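PDB 3BWX: Alpha/beta hydrolase from Novosphingobium aromaticivorans, which probably acts as a hydrolase with the alpha/beta hydrolase fold, its substrate not established, and binds calcium ions in the crystal. Local coordinates for residues 169-173 / 262-268; 230-236 / 255-261; 59-64 / 86-90. The protein carries 1 engineered substitution. All coordinates share one frame; numbering follows the deposited sequence.

Overall arrangement
All three contacts belong to one alpha/beta hydrolase domain built round an eight-stranded sheet. Interaction 2 forms one margin of that sheet, pairing strand 230-235 with the outermost strand 255-260 by backbone bonds and aliphatic side chains. Interaction 1 follows directly from it: Pro267 packs on Leu260, and Glu236 OE1 probably bonds Arg262 N. It joins two irregular loops, with a buried tyrosine at its heart and a salt bridge at its exposed rim. Interaction 3 lies across the chain's centre, about 25 Å from interaction 2 between centres, yet reaches the same sheet. Wholly buried, it packs a helix on a strand and keeps its salt bridge inside.

Interaction 1. Residues 169-173 / 262-268. With EDO (1,2-ethanediol), chain F.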
loop_
_atom_site.group_PDB
_atom_site.type_symbol
_atom_site.label_atom_id
_atom_site.label_comp_id
_atom_site.label_asym_id
_atom_site.label_seq_id
_atom_site.Cartn_x
_atom_site.Cartn_y
_atom_site.Cartn_z
ATOM N N VAL A 169 8.764 10.674 -11.275
ATOM C CA VAL A 169 7.498 10.376 -10.606
ATOM C C VAL A 169 7.038 11.595 -9.812
ATOM O O VAL A 169 5.844 11.871 -9.715
ATOM C CB VAL A 169 7.643 9.120 -9.653
ATOM C CG1 VAL A 169 6.359 8.792 -8.902
ATOM C CG2 VAL A 169 8.191 7.852 -10.411
ATOM N N TYR A 170 7.994 12.277 -9.185
ATOM C CA TYR A 170 7.685 13.404 -8.304
ATOM C C TYR A 170 8.586 14.582 -8.672
ATOM O O TYR A 170 9.470 14.980 -7.912
ATOM C CB TYR A 170 7.869 13.037 -6.831
ATOM C CG TYR A 170 7.167 11.757 -6.371
ATOM C CD1 TYR A 170 5.761 11.697 -6.279
ATOM C CD2 TYR A 170 7.914 10.622 -5.972
ATOM C CE1 TYR A 170 5.132 10.564 -5.839
ATOM C CE2 TYR A 170 7.281 9.479 -5.539
ATOM C CZ TYR A 170 5.881 9.456 -5.465
ATOM O OH TYR A 170 5.258 8.327 -4.986
ATOM N N PRO A 171 8.381 15.135 -9.867
ATOM C CA PRO A 171 9.289 16.179 -10.329
ATOM C C PRO A 171 9.261 17.489 -9.583
ATOM O O PRO A 171 10.230 18.261 -9.705
ATOM C CB PRO A 171 8.848 16.403 -11.780
ATOM C CG PRO A 171 7.416 16.003 -11.788
ATOM C CD PRO A 171 7.358 14.815 -10.876
ATOM N N ASP A 172 8.219 17.766 -8.819
ATOM C CA ASP A 172 8.087 19.069 -8.160
ATOM C C ASP A 172 8.489 19.034 -6.709
ATOM O O ASP A 172 8.463 20.058 -6.054
ATOM C CB ASP A 172 6.672 19.636 -8.294
ATOM C CG ASP A 172 6.301 19.891 -9.730
ATOM O OD1 ASP A 172 7.226 20.107 -10.559
ATOM O OD2 ASP A 172 5.098 19.775 -10.039
ATOM N N TRP A 173 8.833 17.857 -6.195
ATOM C CA TRP A 173 9.248 17.763 -4.800
ATOM C C TRP A 173 10.537 18.508 -4.456
ATOM O O TRP A 173 11.494 18.541 -5.246
ATOM C CB TRP A 173 9.451 16.330 -4.384
ATOM C CG TRP A 173 8.182 15.540 -4.145
ATOM C CD1 TRP A 173 6.890 15.889 -4.430
ATOM C CD2 TRP A 173 8.134 14.210 -3.621
ATOM N NE1 TRP A 173 6.041 14.839 -4.124
ATOM C CE2 TRP A 173 6.772 13.809 -3.600
ATOM C CE3 TRP A 173 9.106 13.323 -3.177
ATOM C CZ2 TRP A 173 6.362 12.553 -3.155
ATOM C CZ3 TRP A 173 8.695 12.056 -2.705
ATOM C CH2 TRP A 173 7.313 11.701 -2.709
ATOM N N ARG A 262 0.845 15.890 -12.242
ATOM C CA ARG A 262 2.315 15.922 -12.235
ATOM C C ARG A 262 2.980 14.890 -11.316
ATOM O O ARG A 262 4.121 15.078 -10.901
ATOM C CB ARG A 262 2.827 17.326 -11.879
ATOM C CG ARG A 262 2.224 18.372 -12.796
ATOM C CD ARG A 262 3.093 19.587 -13.113
ATOM N NE ARG A 262 4.501 19.581 -12.694
ATOM C CZ ARG A 262 5.540 19.414 -13.522
ATOM N NH1 ARG A 262 5.361 19.229 -14.819
ATOM N NH2 ARG A 262 6.775 19.450 -13.052
ATOM N N ILE A 263 2.282 13.814 -10.988
ATOM C CA ILE A 263 2.917 12.763 -10.245
ATOM C C ILE A 263 2.547 11.427 -10.856
ATOM O O ILE A 263 1.522 11.287 -11.519
ATOM C CB ILE A 263 2.612 12.790 -8.713
ATOM C CG1 ILE A 263 1.179 12.435 -8.411
ATOM C CG2 ILE A 263 2.972 14.120 -8.019
ATOM C CD1 ILE A 263 0.902 12.384 -6.893
ATOM N N GLY A 264 3.396 10.445 -10.590
ATOM C CA GLY A 264 3.281 9.142 -11.209
ATOM C C GLY A 264 2.842 8.110 -10.203
ATOM O O GLY A 264 1.990 8.395 -9.341
ATOM N N HIS A 265 3.413 6.913 -10.339
ATOM C CA HIS A 265 3.097 5.802 -9.459
ATOM C C HIS A 265 3.891 5.893 -8.169
ATOM O O HIS A 265 5.093 5.742 -8.200
ATOM C CB HIS A 265 3.395 4.458 -10.129
ATOM C CG HIS A 265 3.009 3.289 -9.284
ATOM N ND1 HIS A 265 1.696 2.861 -9.147
ATOM C CD2 HIS A 265 3.759 2.466 -8.513
ATOM C CE1 HIS A 265 1.679 1.794 -8.359
ATOM N NE2 HIS A 265 2.916 1.543 -7.949
ATOM N N ALA A 266 3.277 6.099 -7.002
ATOM C CA ALA A 266 1.861 6.376 -6.711
ATOM C C ALA A 266 1.729 7.703 -5.910
ATOM O O ALA A 266 2.677 8.154 -5.242
ATOM C CB ALA A 266 1.272 5.223 -5.910
ATOM N N PRO A 267 0.522 8.316 -5.926
ATOM C CA PRO A 267 0.216 9.368 -4.957
ATOM C C PRO A 267 0.598 8.928 -3.541
ATOM O O PRO A 267 0.463 7.757 -3.180
ATOM C CB PRO A 267 -1.289 9.556 -5.099
ATOM C CG PRO A 267 -1.536 9.198 -6.555
ATOM C CD PRO A 267 -0.650 8.025 -6.770
ATOM N N THR A 268 1.142 9.857 -2.735
ATOM C CA THR A 268 1.563 9.554 -1.392
ATOM C C THR A 268 0.344 9.488 -0.427
ATOM O O THR A 268 0.473 8.965 0.698
ATOM C CB THR A 268 2.531 10.612 -0.848
ATOM O OG1 THR A 268 1.865 11.872 -0.762
ATOM C CG2 THR A 268 3.810 10.706 -1.710
HETATM C C1 EDO F . 3.446 15.555 -1.466
HETATM O O1 EDO F . 2.980 14.233 -1.181
HETATM C C2 EDO F . 2.339 16.529 -1.198
HETATM O O2 EDO F . 2.337 16.722 0.217
HETATM O O HOH W 1 7.039 5.557 -6.068
HETATM O O HOH W 2 5.764 16.273 -8.563
#
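Tyr170 and Ala266 touch where loop 169-173 meets loop 262-268, and the tyrosine is worth following outward. CB sits over the centre of the Trp173 ring system, 3.4 Å above its plane. With CG anti to the carbonyl carbon (chi1 -51°), the ring reaches across to loop 262-268. Trp173 CZ2 lies toward the rim of one phenol face and Val169 CG1 over the centre of the other, so two residues of its own segment clamp the ring. At the ring edge CD1 meets Ile263 CG2 at 4.1 Å, while CE1 and CZ pass Ala266 O, which lies in the ring plane. The hydroxyl finally donates to that oxygen, Tyr170 OH lying 2.6 Å from Ala266 O and tilted 16° from the carbonyl plane. A phenylalanine here would probably leave Ala266 O without this donor and the two loops less firmly tied.

Beside the ring, Gly264 N bonds Val169 O at 3.0 Å, in the carbonyl plane on a lone pair. At the exposed rim Arg262 takes Asp172 side-on: NE reaches OD2 at 2.7 Å and NH2 reaches OD1 at 2.6 Å, the two planes only 21° apart. At the other end Thr268 CG2 touches the Trp173 edge at CZ2.

His265, in the same loop, turns its ring away from 169-173; its ND1 is hydrogen-bonded to Asp129 and its NE2 lies close to Ser105 of a probable nucleophile elbow. This is consistent with the histidine loop of an alpha/beta hydrolase catalytic triad, braced here by the loop between helices 155-166 and 175-185, part of the insertion that follows strand 122-128 in the chain.

Interaction 2. Residues 230-236 / 255-261; sequences LLVLRGE and VELVTLP
From Leu231 beside Glu256 to Gly235 beside Leu260, strands 230-235 and 255-260 run parallel, their short axes 4.7 Å apart at closest and inclined by 22°; Glu236 and Pro261 follow just beyond. Six backbone hydrogen bonds join the two segments. Leu230 O, Val232 O and Arg234 O accept from the amides of Glu256, Val258 and Leu260, and the return bonds go from Val232, Arg234 and Glu236 N to the carbonyls of Glu256, Val258 and Leu260. A representative one, Val232 N to Glu256 O, measures 2.8 Å and is nearly straight at 171°. Weaker CA-H...O contacts fill the intervals, as between Thr259 CA and Arg234 O at 3.2 Å.

The apolar contacts divide between the two faces. On one, Leu233 CD2 sits against Val258 CB at 3.7 Å and also reaches Leu260 CD2, while Leu231 CD1 meets Val258 CG2 at 3.8 Å; helix 272-282 packs on this side. On the other, Val232 is flanked by Val255 and Leu257: its CG2 touches Val255 CG1 at 3.8 Å and its CG1 touches Leu257 CD1 at 4.0 Å. Helix 243-250, the crossover of this beta-alpha-beta unit, packs there.

Polar side chains gather toward the C-terminal ends. Arg234 runs extended from CG to NE, with CG anti to its own amide nitrogen (chi1 -179°), which brings NE to Leu241 O. NH1 and NH2 make weak bonds to Glu236 O, and a water links NH1 to Thr259 OG1, 2.8 Å from that hydroxyl. Glu256, by contrast, turns to Arg280 in a salt bridge.

Backbone bonds thus set the alignment and aliphatic branches seal both faces against helices, while Arg234 is tied through NE to a loop carbonyl and through NH1 to a water shared with Thr259.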
loop_
_atom_site.group_PDB
_atom_site.type_symbol
_atom_site.label_atom_id
_atom_site.label_comp_id
_atom_site.label_asym_id
_atom_site.label_seq_id
_atom_site.Cartn_x
_atom_site.Cartn_y
_atom_site.Cartn_z
ATOM N N LEU A 230 -16.467 3.381 -3.926
ATOM C CA LEU A 230 -15.096 3.265 -4.392
ATOM C C LEU A 230 -14.582 4.571 -4.928
ATOM O O LEU A 230 -15.214 5.230 -5.755
ATOM C CB LEU A 230 -14.978 2.166 -5.473
ATOM C CG LEU A 230 -13.564 1.844 -5.978
ATOM C CD1 LEU A 230 -12.541 1.344 -4.937
ATOM C CD2 LEU A 230 -13.701 0.803 -7.143
ATOM N N LEU A 231 -13.369 4.862 -4.483
ATOM C CA LEU A 231 -12.498 5.881 -5.038
ATOM C C LEU A 231 -11.276 5.228 -5.648
ATOM O O LEU A 231 -10.651 4.354 -5.016
ATOM C CB LEU A 231 -12.020 6.817 -3.925
ATOM C CG LEU A 231 -10.850 7.806 -4.232
ATOM C CD1 LEU A 231 -11.236 8.845 -5.302
ATOM C CD2 LEU A 231 -10.355 8.507 -2.924
ATOM N N VAL A 232 -10.937 5.700 -6.849
ATOM C CA VAL A 232 -9.708 5.347 -7.536
ATOM C C VAL A 232 -8.846 6.602 -7.656
ATOM O O VAL A 232 -9.296 7.596 -8.239
ATOM C CB VAL A 232 -9.963 4.741 -8.911
ATOM C CG1 VAL A 232 -8.628 4.330 -9.553
ATOM C CG2 VAL A 232 -10.864 3.551 -8.827
ATOM N N LEU A 233 -7.658 6.600 -7.098
ATOM C CA LEU A 233 -6.675 7.649 -7.278
ATOM C C LEU A 233 -5.680 7.207 -8.347
ATOM O O LEU A 233 -5.221 6.069 -8.398
ATOM C CB LEU A 233 -5.936 7.961 -5.935
ATOM C CG LEU A 233 -6.800 8.546 -4.796
ATOM C CD1 LEU A 233 -6.141 8.446 -3.429
ATOM C CD2 LEU A 233 -7.206 9.994 -5.099
ATOM N N ARG A 234 -5.275 8.115 -9.205
ATOM C CA ARG A 234 -4.304 7.825 -10.244
ATOM C C ARG A 234 -3.297 8.975 -10.306
ATOM O O ARG A 234 -3.704 10.149 -10.356
ATOM C CB ARG A 234 -4.991 7.689 -11.628
ATOM C CG ARG A 234 -4.005 7.367 -12.701
ATOM C CD ARG A 234 -4.579 7.300 -14.081
ATOM N NE ARG A 234 -3.417 7.075 -14.925
ATOM C CZ ARG A 234 -2.748 7.980 -15.638
ATOM N NH1 ARG A 234 -3.208 9.223 -15.822
ATOM N NH2 ARG A 234 -1.634 7.629 -16.245
ATOM N N GLY A 235 -2.005 8.653 -10.375
ATOM C CA GLY A 235 -1.024 9.643 -10.742
ATOM C C GLY A 235 -1.102 9.964 -12.228
ATOM O O GLY A 235 -1.080 9.035 -13.029
ATOM N N GLU A 236 -1.141 11.257 -12.583
ATOM C CA GLU A 236 -1.277 11.674 -13.972
ATOM C C GLU A 236 -0.283 10.964 -14.902
ATOM O O GLU A 236 -0.627 10.607 -16.042
ATOM C CB GLU A 236 -1.054 13.164 -14.058
ATOM C CG GLU A 236 -1.256 13.725 -15.471
ATOM C CD GLU A 236 -1.281 15.232 -15.463
ATOM O OE1 GLU A 236 -0.314 15.810 -14.927
ATOM O OE2 GLU A 236 -2.257 15.801 -15.989
ATOM N N VAL A 255 -18.256 4.854 -8.921
ATOM C CA VAL A 255 -16.823 4.905 -8.800
ATOM C C VAL A 255 -16.374 6.326 -9.115
ATOM O O VAL A 255 -16.724 6.864 -10.161
ATOM C CB VAL A 255 -16.118 3.885 -9.719
ATOM C CG1 VAL A 255 -14.584 3.981 -9.592
ATOM C CG2 VAL A 255 -16.600 2.490 -9.451
ATOM N N GLU A 256 -15.674 6.940 -8.170
ATOM C CA GLU A 256 -15.086 8.249 -8.414
ATOM C C GLU A 256 -13.603 8.093 -8.756
ATOM O O GLU A 256 -12.911 7.325 -8.043
ATOM C CB GLU A 256 -15.254 9.164 -7.199
ATOM C CG GLU A 256 -14.576 10.501 -7.372
ATOM C CD GLU A 256 -15.112 11.577 -6.419
ATOM O OE1 GLU A 256 -16.215 12.084 -6.663
ATOM O OE2 GLU A 256 -14.424 11.927 -5.441
ATOM N N LEU A 257 -13.147 8.760 -9.823
ATOM C CA LEU A 257 -11.725 8.797 -10.191
ATOM C C LEU A 257 -11.188 10.186 -9.912
ATOM O O LEU A 257 -11.799 11.205 -10.368
ATOM C CB LEU A 257 -11.575 8.515 -11.697
ATOM C CG LEU A 257 -10.178 8.615 -12.294
ATOM C CD1 LEU A 257 -9.129 7.671 -11.674
ATOM C CD2 LEU A 257 -10.302 8.393 -13.843
ATOM N N VAL A 258 -10.043 10.241 -9.241
ATOM C CA VAL A 258 -9.273 11.489 -9.033
ATOM C C VAL A 258 -7.879 11.310 -9.585
ATOM O O VAL A 258 -7.169 10.378 -9.202
ATOM C CB VAL A 258 -9.276 11.893 -7.548
ATOM C CG1 VAL A 258 -8.320 13.083 -7.315
ATOM C CG2 VAL A 258 -10.719 12.133 -7.057
ATOM N N THR A 259 -7.485 12.183 -10.495
ATOM C CA THR A 259 -6.140 12.152 -11.032
ATOM C C THR A 259 -5.325 13.270 -10.394
ATOM O O THR A 259 -5.756 14.417 -10.386
ATOM C CB THR A 259 -6.148 12.313 -12.553
ATOM O OG1 THR A 259 -6.867 11.202 -13.141
ATOM C CG2 THR A 259 -4.700 12.396 -13.103
ATOM N N LEU A 260 -4.150 12.917 -9.865
ATOM C CA LEU A 260 -3.221 13.834 -9.191
ATOM C C LEU A 260 -2.266 14.400 -10.217
ATOM O O LEU A 260 -1.524 13.664 -10.862
ATOM C CB LEU A 260 -2.461 13.145 -8.050
ATOM C CG LEU A 260 -3.139 12.839 -6.717
ATOM C CD1 LEU A 260 -3.777 14.150 -6.092
ATOM C CD2 LEU A 260 -4.122 11.709 -6.848
ATOM N N PRO A 261 -2.307 15.722 -10.417
ATOM C CA PRO A 261 -1.399 16.315 -11.437
ATOM C C PRO A 261 0.092 16.146 -11.172
ATOM O O PRO A 261 0.536 16.227 -10.009
ATOM C CB PRO A 261 -1.763 17.807 -11.402
ATOM C CG PRO A 261 -3.138 17.842 -10.812
ATOM C CD PRO A 261 -3.211 16.710 -9.820
HETATM O O HOH W 3 -6.004 10.059 -15.523
#

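Interaction 3. Residues 59-64 / 86-90. With EDO (1,2-ethanediol), chain R.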
loop_
_atom_site.group_PDB
_atom_site.type_symbol
_atom_site.label_atom_id
_atom_site.label_comp_id
_atom_site.label_asym_id
_atom_site.label_seq_id
_atom_site.Cartn_x
_atom_site.Cartn_y
_atom_site.Cartn_z
ATOM N N LEU A 59 -5.984 0.916 11.099
ATOM C CA LEU A 59 -5.033 -0.204 11.218
ATOM C C LEU A 59 -4.083 -0.143 10.019
ATOM O O LEU A 59 -4.541 -0.129 8.847
ATOM C CB LEU A 59 -5.747 -1.553 11.154
ATOM C CG LEU A 59 -6.473 -2.094 12.377
ATOM C CD1 LEU A 59 -7.783 -1.423 12.417
ATOM C CD2 LEU A 59 -6.605 -3.651 12.356
ATOM N N CYS A 60 -2.770 -0.191 10.298
ATOM C CA CYS A 60 -1.720 -0.101 9.273
ATOM C C CYS A 60 -0.812 -1.295 9.403
ATOM O O CYS A 60 0.244 -1.226 10.040
ATOM C CB CYS A 60 -0.936 1.175 9.400
ATOM S SG CYS A 60 -1.911 2.665 9.200
ATOM N N PRO A 61 -1.216 -2.393 8.785
ATOM C CA PRO A 61 -0.396 -3.599 8.838
ATOM C C PRO A 61 0.783 -3.595 7.889
ATOM O O PRO A 61 0.743 -2.966 6.882
ATOM C CB PRO A 61 -1.368 -4.708 8.440
ATOM C CG PRO A 61 -2.280 -3.993 7.468
ATOM C CD PRO A 61 -2.479 -2.643 8.088
ATOM N N GLU A 62 1.798 -4.394 8.212
ATOM C CA GLU A 62 2.979 -4.616 7.387
ATOM C C GLU A 62 3.059 -6.118 7.056
ATOM O O GLU A 62 2.946 -6.954 7.956
ATOM C CB GLU A 62 4.235 -4.219 8.188
ATOM C CG GLU A 62 4.066 -2.858 8.817
ATOM C CD GLU A 62 5.299 -2.326 9.441
ATOM O OE1 GLU A 62 5.916 -2.970 10.345
ATOM O OE2 GLU A 62 5.641 -1.217 9.014
HETATM N N MSE A 63 3.237 -6.432 5.771
HETATM C CA MSE A 63 3.297 -7.822 5.389
HETATM C C MSE A 63 4.590 -8.480 5.881
HETATM O O MSE A 63 5.587 -7.788 6.244
HETATM C CB MSE A 63 3.160 -7.941 3.880
HETATM C CG MSE A 63 1.806 -7.480 3.413
HETATM SE SE MSE A 63 0.172 -8.286 4.200
HETATM C CE MSE A 63 -0.005 -7.177 5.832
ATOM N N ARG A 64 4.598 -9.807 5.911
ATOM C CA ARG A 64 5.805 -10.530 6.288
ATOM C C ARG A 64 6.931 -9.991 5.414
ATOM O O ARG A 64 6.746 -9.736 4.203
ATOM C CB ARG A 64 5.665 -12.045 6.071
ATOM C CG ARG A 64 5.266 -12.457 4.656
ATOM C CD ARG A 64 5.160 -13.957 4.433
ATOM N NE ARG A 64 4.077 -14.492 5.228
ATOM C CZ ARG A 64 4.002 -15.714 5.715
ATOM N NH1 ARG A 64 4.980 -16.565 5.565
ATOM N NH2 ARG A 64 2.930 -16.059 6.418
ATOM N N ASP A 86 -2.608 -13.944 5.304
ATOM C CA ASP A 86 -2.156 -13.299 6.502
ATOM C C ASP A 86 -3.140 -12.175 6.873
ATOM O O ASP A 86 -3.375 -11.941 8.040
ATOM C CB ASP A 86 -0.730 -12.737 6.303
ATOM C CG ASP A 86 0.320 -13.806 6.109
ATOM O OD1 ASP A 86 0.112 -14.989 6.472
ATOM O OD2 ASP A 86 1.426 -13.424 5.676
ATOM N N LEU A 87 -3.668 -11.470 5.886
ATOM C CA LEU A 87 -4.645 -10.421 6.203
ATOM C C LEU A 87 -5.971 -11.043 6.713
ATOM O O LEU A 87 -6.619 -10.485 7.601
ATOM C CB LEU A 87 -4.923 -9.565 4.993
ATOM C CG LEU A 87 -3.800 -8.552 4.677
ATOM C CD1 LEU A 87 -3.912 -8.084 3.217
ATOM C CD2 LEU A 87 -3.754 -7.424 5.685
ATOM N N GLU A 88 -6.411 -12.168 6.102
ATOM C CA GLU A 88 -7.570 -12.874 6.645
ATOM C C GLU A 88 -7.327 -13.253 8.104
ATOM O O GLU A 88 -8.243 -13.164 8.957
ATOM C CB GLU A 88 -7.915 -14.098 5.803
ATOM C CG GLU A 88 -8.395 -13.789 4.413
ATOM C CD GLU A 88 -9.786 -13.167 4.330
ATOM O OE1 GLU A 88 -10.412 -12.854 5.364
ATOM O OE2 GLU A 88 -10.247 -12.909 3.202
ATOM N N ALA A 89 -6.107 -13.651 8.429
ATOM C CA ALA A 89 -5.768 -14.009 9.803
ATOM C C ALA A 89 -5.837 -12.777 10.739
ATOM O O ALA A 89 -6.316 -12.878 11.864
ATOM C CB ALA A 89 -4.377 -14.650 9.901
ATOM N N LEU A 90 -5.342 -11.616 10.286
ATOM C CA LEU A 90 -5.496 -10.377 11.037
ATOM C C LEU A 90 -6.971 -10.060 11.299
ATOM O O LEU A 90 -7.360 -9.774 12.447
ATOM C CB LEU A 90 -4.853 -9.209 10.284
ATOM C CG LEU A 90 -5.089 -7.815 10.836
ATOM C CD1 LEU A 90 -4.498 -7.627 12.213
ATOM C CD2 LEU A 90 -4.520 -6.728 9.862
HETATM C C1 EDO R . 7.066 0.309 11.912
HETATM O O1 EDO R . 8.391 0.542 12.391
HETATM C C2 EDO R . 7.070 0.645 10.451
HETATM O O2 EDO R . 7.949 -0.286 9.863
HETATM O O HOH W 4 2.037 -10.834 5.286
#
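Arg64 and Asp86 form the close-fitting polar end of this contact. The arginine grips the carboxylate side-on: NE gives to OD2 at 2.9 Å and NH2 to OD1 at 3.0 Å, each oxygen using its syn lone pair. The guanidinium and carboxylate lie 11° apart, nearly coplanar. CG of the arginine sits between the backbone N and the carbonyl carbon (chi1 55°), and a single bend at chi3 turns the guanidinium to the carboxylate. A water bridges the pair, accepting from Arg64 N and donating to Asp86 OD2 at 2.7 Å. NH2 also makes a salt bridge to Asp14, and Gln82 bonds Asp86 OD1, so the arginine probably offsets two carboxylates inside the protein.

Next to this pair comes firm apolar packing. Selenomethionine Met63 is bent at chi2 and chi3, which curls its CE onto Leu87 CD2 at 3.8 Å, with SE beside Leu87 CG. The same leucine branch meets Pro61 CG at 4.1 Å, the two side chains crossing at about a right angle, while Pro61 CB rests on Leu90 CD2 at 4.0 Å.

The fit slackens toward Leu59, whose CD2 comes no nearer than 4.5 Å to Leu90 CD2. Solvent reaches the helix only in part, at Glu88 and Ala89 between the leucines that do the packing.

The 86-90 turn of helix 80-94 packs over the sheet, its short axis 11.4 Å from that of strand 59-61 and running at 146° to it. Leu35 of strand 32-35 touches both Pro61 and Leu87, and Phe20 of strand 17-23 meets Leu59 and Leu90. Trp10 of strand 6-11 packs against Pro61, Met63 and Leu90 and bonds Asp86 O through NE1.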